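PDB 5N3U: phycocyanobilin lyase subunit alpha from Nostoc sp. PCC 7120, which associates with the beta subunit CpcF to form a phycobiliprotein lyase, probably needed to attach the bilin chromophore to the phycocyanin alpha subunit CpcA. Local coordinates for the interface of chains A and B and the interface of chains A and C. Sequence-based numbering; all coordinates share one arbitrary frame. Chains: chain A, Phycocyanobilin lyase subunit alpha; chain B/C, Phycocyanobilin lyase subunit beta.

Contact 1: the interface of chains A and B. Residues chain A 31, 64-66; chain B 133, 137, 140.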
loop_
_atom_site.group_PDB
_atom_site.type_symbol
_atom_site.label_atom_id
_atom_site.label_comp_id
_atom_site.label_asym_id
_atom_site.label_seq_id
_atom_site.Cartn_x
_atom_site.Cartn_y
_atom_site.Cartn_z
ATOM N N LEU A 31 -21.113 4.382 -16.628
ATOM C CA LEU A 31 -19.978 3.763 -17.300
ATOM C C LEU A 31 -18.749 3.639 -16.394
ATOM O O LEU A 31 -17.995 2.648 -16.496
ATOM C CB LEU A 31 -19.688 4.534 -18.532
ATOM C CG LEU A 31 -20.849 4.718 -19.524
ATOM C CD1 LEU A 31 -20.349 5.582 -20.638
ATOM C CD2 LEU A 31 -21.359 3.400 -20.049
ATOM N N ASP A 64 -18.915 2.758 -23.987
ATOM C CA ASP A 64 -17.786 3.580 -23.421
ATOM C C ASP A 64 -16.689 3.742 -24.469
ATOM O O ASP A 64 -16.069 2.699 -24.936
ATOM C CB ASP A 64 -17.238 2.894 -22.145
ATOM C CG ASP A 64 -16.334 3.821 -21.276
ATOM O OD1 ASP A 64 -16.049 4.941 -21.740
ATOM O OD2 ASP A 64 -15.961 3.433 -20.113
ATOM N N ARG A 65 -16.439 4.996 -24.847
ATOM C CA ARG A 65 -15.392 5.346 -25.779
ATOM C C ARG A 65 -14.564 6.484 -25.223
ATOM O O ARG A 65 -15.107 7.347 -24.534
ATOM C CB ARG A 65 -15.942 5.769 -27.116
ATOM C CG ARG A 65 -16.876 4.785 -27.787
ATOM C CD ARG A 65 -16.174 3.431 -28.118
ATOM N NE ARG A 65 -15.137 3.522 -29.114
ATOM C CZ ARG A 65 -15.343 3.447 -30.435
ATOM N NH1 ARG A 65 -16.591 3.325 -30.946
ATOM N NH2 ARG A 65 -14.296 3.470 -31.254
ATOM N N THR A 66 -13.295 6.543 -25.602
ATOM C CA THR A 66 -12.399 7.614 -25.181
ATOM C C THR A 66 -11.651 8.172 -26.383
ATOM O O THR A 66 -12.011 7.898 -27.514
ATOM C CB THR A 66 -11.448 7.063 -24.038
ATOM O OG1 THR A 66 -10.728 8.133 -23.373
ATOM C CG2 THR A 66 -10.377 6.089 -24.614
ATOM N N THR B 133 -14.878 15.116 -26.251
ATOM C CA THR B 133 -15.081 13.822 -25.592
ATOM C C THR B 133 -14.169 13.751 -24.303
ATOM O O THR B 133 -14.542 13.281 -23.286
ATOM C CB THR B 133 -14.566 12.674 -26.546
ATOM O OG1 THR B 133 -15.250 12.740 -27.768
ATOM C CG2 THR B 133 -14.761 11.254 -25.970
ATOM N N LYS B 137 -15.158 12.651 -20.400
ATOM C CA LYS B 137 -14.750 11.431 -19.709
ATOM C C LYS B 137 -14.115 11.802 -18.365
ATOM O O LYS B 137 -14.260 11.109 -17.390
ATOM C CB LYS B 137 -13.685 10.676 -20.518
ATOM C CG LYS B 137 -14.062 10.179 -21.885
ATOM C CD LYS B 137 -15.259 9.255 -21.889
ATOM C CE LYS B 137 -14.938 7.872 -21.260
ATOM N NZ LYS B 137 -16.331 7.267 -21.145
ATOM N N GLU B 140 -16.885 12.395 -15.986
ATOM C CA GLU B 140 -17.523 11.143 -15.508
ATOM C C GLU B 140 -16.709 10.542 -14.386
ATOM O O GLU B 140 -17.238 10.043 -13.412
ATOM C CB GLU B 140 -17.685 10.097 -16.632
ATOM C CG GLU B 140 -18.690 10.487 -17.711
ATOM C CD GLU B 140 -18.553 9.727 -19.109
ATOM O OE1 GLU B 140 -17.806 8.682 -19.312
ATOM O OE2 GLU B 140 -19.168 10.240 -20.078
#
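B:Lys137 reaches out of helix 130-145 of the beta subunit and lies along the loop A:Asp64-A:Thr66 of the alpha subunit, ending in a salt bridge. Beyond CB, CG stands anti to the carbonyl carbon (chi1 -62°), which points the chain at that loop, and passes 4.2 Å from the hydroxyl OG1 of A:Thr66, whose side chain runs across the lysine at about a right angle. Bends at the next two torsions then carry the chain round the backbone carbonyl of A:Arg65. CD lies 3.3 Å from its O atom, and CE stays equally near it. The ammonium NZ bonds to the carboxylate OD1 of A:Asp64 at a modelled 2.4 Å, too short for its length to carry weight. It approaches from the syn side, tilted 34° out of the carboxylate plane. On its own subunit NZ also holds OE1 of B:Glu140 at 2.7 Å through the syn lone pair. One ammonium thus joins two carboxylates and probably offsets the repulsion between A:Asp64 OD1 and B:Glu140 OE1, 4.8 Å apart. This ionic pairing ties the two lyase subunits together. Beyond it, the methyl CD1 of A:Leu31, at the start of helix 31-43, sits 4.2 Å from OE1 of B:Glu140.

Contact 2: the interface of chains A and B. Residues chain A 12-14; chain B 148-150.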
loop_
_atom_site.group_PDB
_atom_site.type_symbol
_atom_site.label_atom_id
_atom_site.label_comp_id
_atom_site.label_asym_id
_atom_site.label_seq_id
_atom_site.Cartn_x
_atom_site.Cartn_y
_atom_site.Cartn_z
ATOM N N GLU A 12 -11.234 1.333 2.005
ATOM C CA GLU A 12 -11.910 1.494 0.655
ATOM C C GLU A 12 -11.041 2.145 -0.481
ATOM O O GLU A 12 -10.185 2.961 -0.198
ATOM C CB GLU A 12 -13.186 2.354 0.804
ATOM C CG GLU A 12 -13.154 3.448 1.875
ATOM C CD GLU A 12 -12.061 4.513 1.696
ATOM O OE1 GLU A 12 -11.972 5.124 0.598
ATOM O OE2 GLU A 12 -11.300 4.769 2.678
ATOM N N ASN A 13 -11.229 1.772 -1.752
ATOM C CA ASN A 13 -10.784 2.650 -2.907
ATOM C C ASN A 13 -11.951 2.920 -3.848
ATOM O O ASN A 13 -11.751 3.281 -5.048
ATOM C CB ASN A 13 -9.555 2.104 -3.709
ATOM C CG ASN A 13 -9.927 1.090 -4.836
ATOM O OD1 ASN A 13 -10.845 0.309 -4.705
ATOM N ND2 ASN A 13 -9.180 1.081 -5.890
ATOM N N GLY A 14 -13.171 2.700 -3.341
ATOM C CA GLY A 14 -14.307 2.643 -4.264
ATOM C C GLY A 14 -15.548 2.043 -3.672
ATOM O O GLY A 14 -15.519 1.670 -2.524
ATOM N N ASP B 148 -16.340 8.795 -2.999
ATOM C CA ASP B 148 -15.472 7.996 -2.188
ATOM C C ASP B 148 -15.721 8.309 -0.711
ATOM O O ASP B 148 -16.082 9.427 -0.358
ATOM C CB ASP B 148 -14.004 8.309 -2.499
ATOM C CG ASP B 148 -13.084 7.240 -2.075
ATOM O OD1 ASP B 148 -12.891 6.255 -2.853
ATOM O OD2 ASP B 148 -12.503 7.351 -0.978
ATOM N N ALA B 149 -15.444 7.337 0.128
ATOM C CA ALA B 149 -15.575 7.513 1.578
ATOM C C ALA B 149 -14.496 8.383 2.219
ATOM O O ALA B 149 -14.765 8.966 3.239
ATOM C CB ALA B 149 -15.637 6.176 2.285
ATOM N N GLU B 150 -13.289 8.491 1.643
ATOM C CA GLU B 150 -12.207 9.302 2.221
ATOM C C GLU B 150 -12.423 10.767 1.827
ATOM O O GLU B 150 -12.576 11.107 0.616
ATOM C CB GLU B 150 -10.874 8.740 1.707
ATOM C CG GLU B 150 -9.641 9.645 1.745
ATOM C CD GLU B 150 -9.305 10.103 3.114
ATOM O OE1 GLU B 150 -9.523 9.293 4.047
ATOM O OE2 GLU B 150 -8.806 11.239 3.255
#
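The carboxylates of A:Glu12 and B:Asp148 meet corner to corner, their planes turned 73° apart. One face of the A:Glu12 group is covered by the methyl of B:Ala149, whose CB lies 4.0 Å from CD, above the plane and somewhat off centre; CB of B:Glu150 lies toward the same face, farther to the edge. At the rim, OE1 of A:Glu12 comes within 2.8 Å of OD2 of B:Asp148. Two carboxylate oxygens can only accept unless a proton is shared, which the model does not show, so this approach is doubtful as an attraction. The methylene CG of A:Glu12, 3.7 Å from CB of B:Ala149, gives the plainer apolar contact; a bend at chi2 (60°) folds the carboxylate back over that methyl. The other oxygen of B:Asp148, OD1, stands over the flat peptide joining A:Asn13 to A:Gly14, 3.6 Å from N of A:Gly14, without forming a hydrogen bond to it. These loops are part of the subunit interface, with the alpha-subunit N-terminal segment lying against the residues just before beta-subunit helix 151-163. Within its own loop B:Asp148 is held by the backbone N of B:Glu150, which donates to OD2 at 3.0 Å, from the anti side and 24° out of the carboxylate plane.

Contact 3: the interface of chains A and C. Residues chain A 248, 252, 261, 266, 269; chain C 189, 192-193, 195-196.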
loop_
_atom_site.group_PDB
_atom_site.type_symbol
_atom_site.label_atom_id
_atom_site.label_comp_id
_atom_site.label_asym_id
_atom_site.label_seq_id
_atom_site.Cartn_x
_atom_site.Cartn_y
_atom_site.Cartn_z
ATOM N N LEU A 248 12.434 -22.830 -9.180
ATOM C CA LEU A 248 12.165 -23.922 -8.307
ATOM C C LEU A 248 11.181 -24.848 -8.915
ATOM O O LEU A 248 11.358 -26.063 -8.934
ATOM C CB LEU A 248 11.633 -23.374 -6.934
ATOM C CG LEU A 248 11.244 -24.430 -5.904
ATOM C CD1 LEU A 248 12.402 -25.413 -5.746
ATOM C CD2 LEU A 248 10.923 -23.759 -4.567
ATOM N N MET A 252 11.482 -29.057 -10.009
ATOM C CA MET A 252 10.576 -30.093 -9.516
ATOM C C MET A 252 9.945 -30.753 -10.742
ATOM O O MET A 252 9.509 -31.892 -10.633
ATOM C CB MET A 252 9.442 -29.513 -8.643
ATOM C CG MET A 252 9.820 -28.710 -7.400
ATOM S SD MET A 252 10.338 -29.720 -5.994
ATOM C CE MET A 252 12.043 -29.272 -5.842
ATOM N N ILE A 261 13.443 -34.052 -3.299
ATOM C CA ILE A 261 14.294 -32.824 -3.325
ATOM C C ILE A 261 15.737 -32.910 -3.843
ATOM O O ILE A 261 16.669 -33.256 -3.092
ATOM C CB ILE A 261 14.339 -32.157 -1.899
ATOM C CG1 ILE A 261 12.923 -31.809 -1.395
ATOM C CG2 ILE A 261 15.146 -30.872 -1.896
ATOM C CD1 ILE A 261 12.071 -30.960 -2.329
ATOM N N ILE A 266 17.090 -27.341 -3.516
ATOM C CA ILE A 266 17.535 -26.837 -2.251
ATOM C C ILE A 266 18.310 -25.594 -2.421
ATOM O O ILE A 266 18.156 -24.645 -1.646
ATOM C CB ILE A 266 18.435 -27.874 -1.500
ATOM C CG1 ILE A 266 17.551 -28.999 -1.000
ATOM C CG2 ILE A 266 19.122 -27.285 -0.297
ATOM C CD1 ILE A 266 18.280 -30.335 -0.767
ATOM N N MET A 269 15.885 -22.814 -2.902
ATOM C CA MET A 269 15.144 -22.538 -1.648
ATOM C C MET A 269 15.967 -21.793 -0.667
ATOM O O MET A 269 15.476 -20.886 -0.011
ATOM C CB MET A 269 14.574 -23.801 -1.052
ATOM C CG MET A 269 13.439 -24.297 -1.829
ATOM S SD MET A 269 12.382 -25.631 -1.293
ATOM C CE MET A 269 13.500 -27.028 -1.534
ATOM N N ALA C 189 6.009 -24.784 -5.208
ATOM C CA ALA C 189 7.048 -24.137 -4.419
ATOM C C ALA C 189 6.902 -24.307 -2.918
ATOM O O ALA C 189 7.883 -24.474 -2.190
ATOM C CB ALA C 189 7.094 -22.665 -4.752
ATOM N N ALA C 192 7.396 -27.935 -1.899
ATOM C CA ALA C 192 8.838 -28.204 -1.834
ATOM C C ALA C 192 9.489 -27.688 -0.600
ATOM O O ALA C 192 10.482 -28.248 -0.077
ATOM C CB ALA C 192 9.533 -27.616 -3.044
ATOM N N ARG C 193 9.030 -26.538 -0.148
ATOM C CA ARG C 193 9.668 -25.953 0.997
ATOM C C ARG C 193 9.224 -26.727 2.216
ATOM O O ARG C 193 9.963 -26.836 3.157
ATOM C CB ARG C 193 9.344 -24.457 1.126
ATOM C CG ARG C 193 10.118 -23.782 2.241
ATOM C CD ARG C 193 11.599 -23.817 1.939
ATOM N NE ARG C 193 12.385 -23.287 2.990
ATOM C CZ ARG C 193 12.575 -23.930 4.139
ATOM N NH1 ARG C 193 11.973 -25.080 4.403
ATOM N NH2 ARG C 193 13.312 -23.368 5.078
ATOM N N LEU C 195 8.659 -30.036 2.266
ATOM C CA LEU C 195 9.625 -31.151 2.170
ATOM C C LEU C 195 10.978 -30.836 2.690
ATOM O O LEU C 195 11.511 -31.615 3.418
ATOM C CB LEU C 195 9.795 -31.627 0.734
ATOM C CG LEU C 195 8.510 -32.262 0.185
ATOM C CD1 LEU C 195 8.637 -32.408 -1.332
ATOM C CD2 LEU C 195 8.176 -33.585 0.887
ATOM N N LEU C 196 11.550 -29.687 2.338
ATOM C CA LEU C 196 12.811 -29.314 2.888
ATOM C C LEU C 196 12.711 -29.145 4.403
ATOM O O LEU C 196 13.659 -29.482 5.110
ATOM C CB LEU C 196 13.341 -27.997 2.315
ATOM C CG LEU C 196 14.687 -27.497 2.812
ATOM C CD1 LEU C 196 15.768 -28.550 2.564
ATOM C CD2 LEU C 196 15.077 -26.228 2.092
#
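The sulfur of A:Met269 rests on the backbone of beta-subunit helix 188-198, with SD 3.6 Å from CA of C:Arg193 and close to the carbonyl O of C:Ala192. A turn at the last torsion (chi3 -73°) swings the methyl CE along the helix, and it meets C:Leu196 tip to tip, 4.0 Å from CB. An alanine here would lose SD and CE, and would probably leave a gap over the backbone of C:Ala192 and C:Arg193 and C:Leu196 less firmly packed. Beside this core, SD of A:Met252 packs on CB of C:Ala192 at 3.7 Å. A:Ile261 crosses C:Leu195 at a slant, its CG1 3.8 Å from CB, while the side chains of A:Ile266 and C:Leu196 cross at about a right angle, CG1 meeting CD1. CD2 of A:Leu248 reaches CA of C:Ala189 at 3.9 Å, about one turn before C:Ala192. The patch is apolar; its small alanines probably allow the helix to come near. This second alpha-beta interface of the deposited assembly may not be the one that forms the lyase. Farther out, CE of A:Met252 lies 3.9 Å from both CD1 of A:Leu248 and CD1 of A:Ile261. On the beta side, CD2 of C:Leu196 lies 3.9 Å above the guanidinium plane of C:Arg193, toward its rim.

Both subunits are helical HEAT-repeat proteins. Contacts 1 and 2 belong to the same alpha-beta pair, with their C-alpha centres about 21 Å apart, and they draw on neighbouring beta-subunit stretches: helix 130-145 and the loop shortly after it. On the alpha side both use the N-terminal part of the chain. Contact 3 lies about 49 Å from contact 1 and 41 Å from contact 2, where the C-terminal helices of the alpha chain meet the last helix of another beta copy. One alpha subunit thus touches two beta subunits. Alpha and beta form the lyase together, but the coordinates alone do not show which contacts persist in solution.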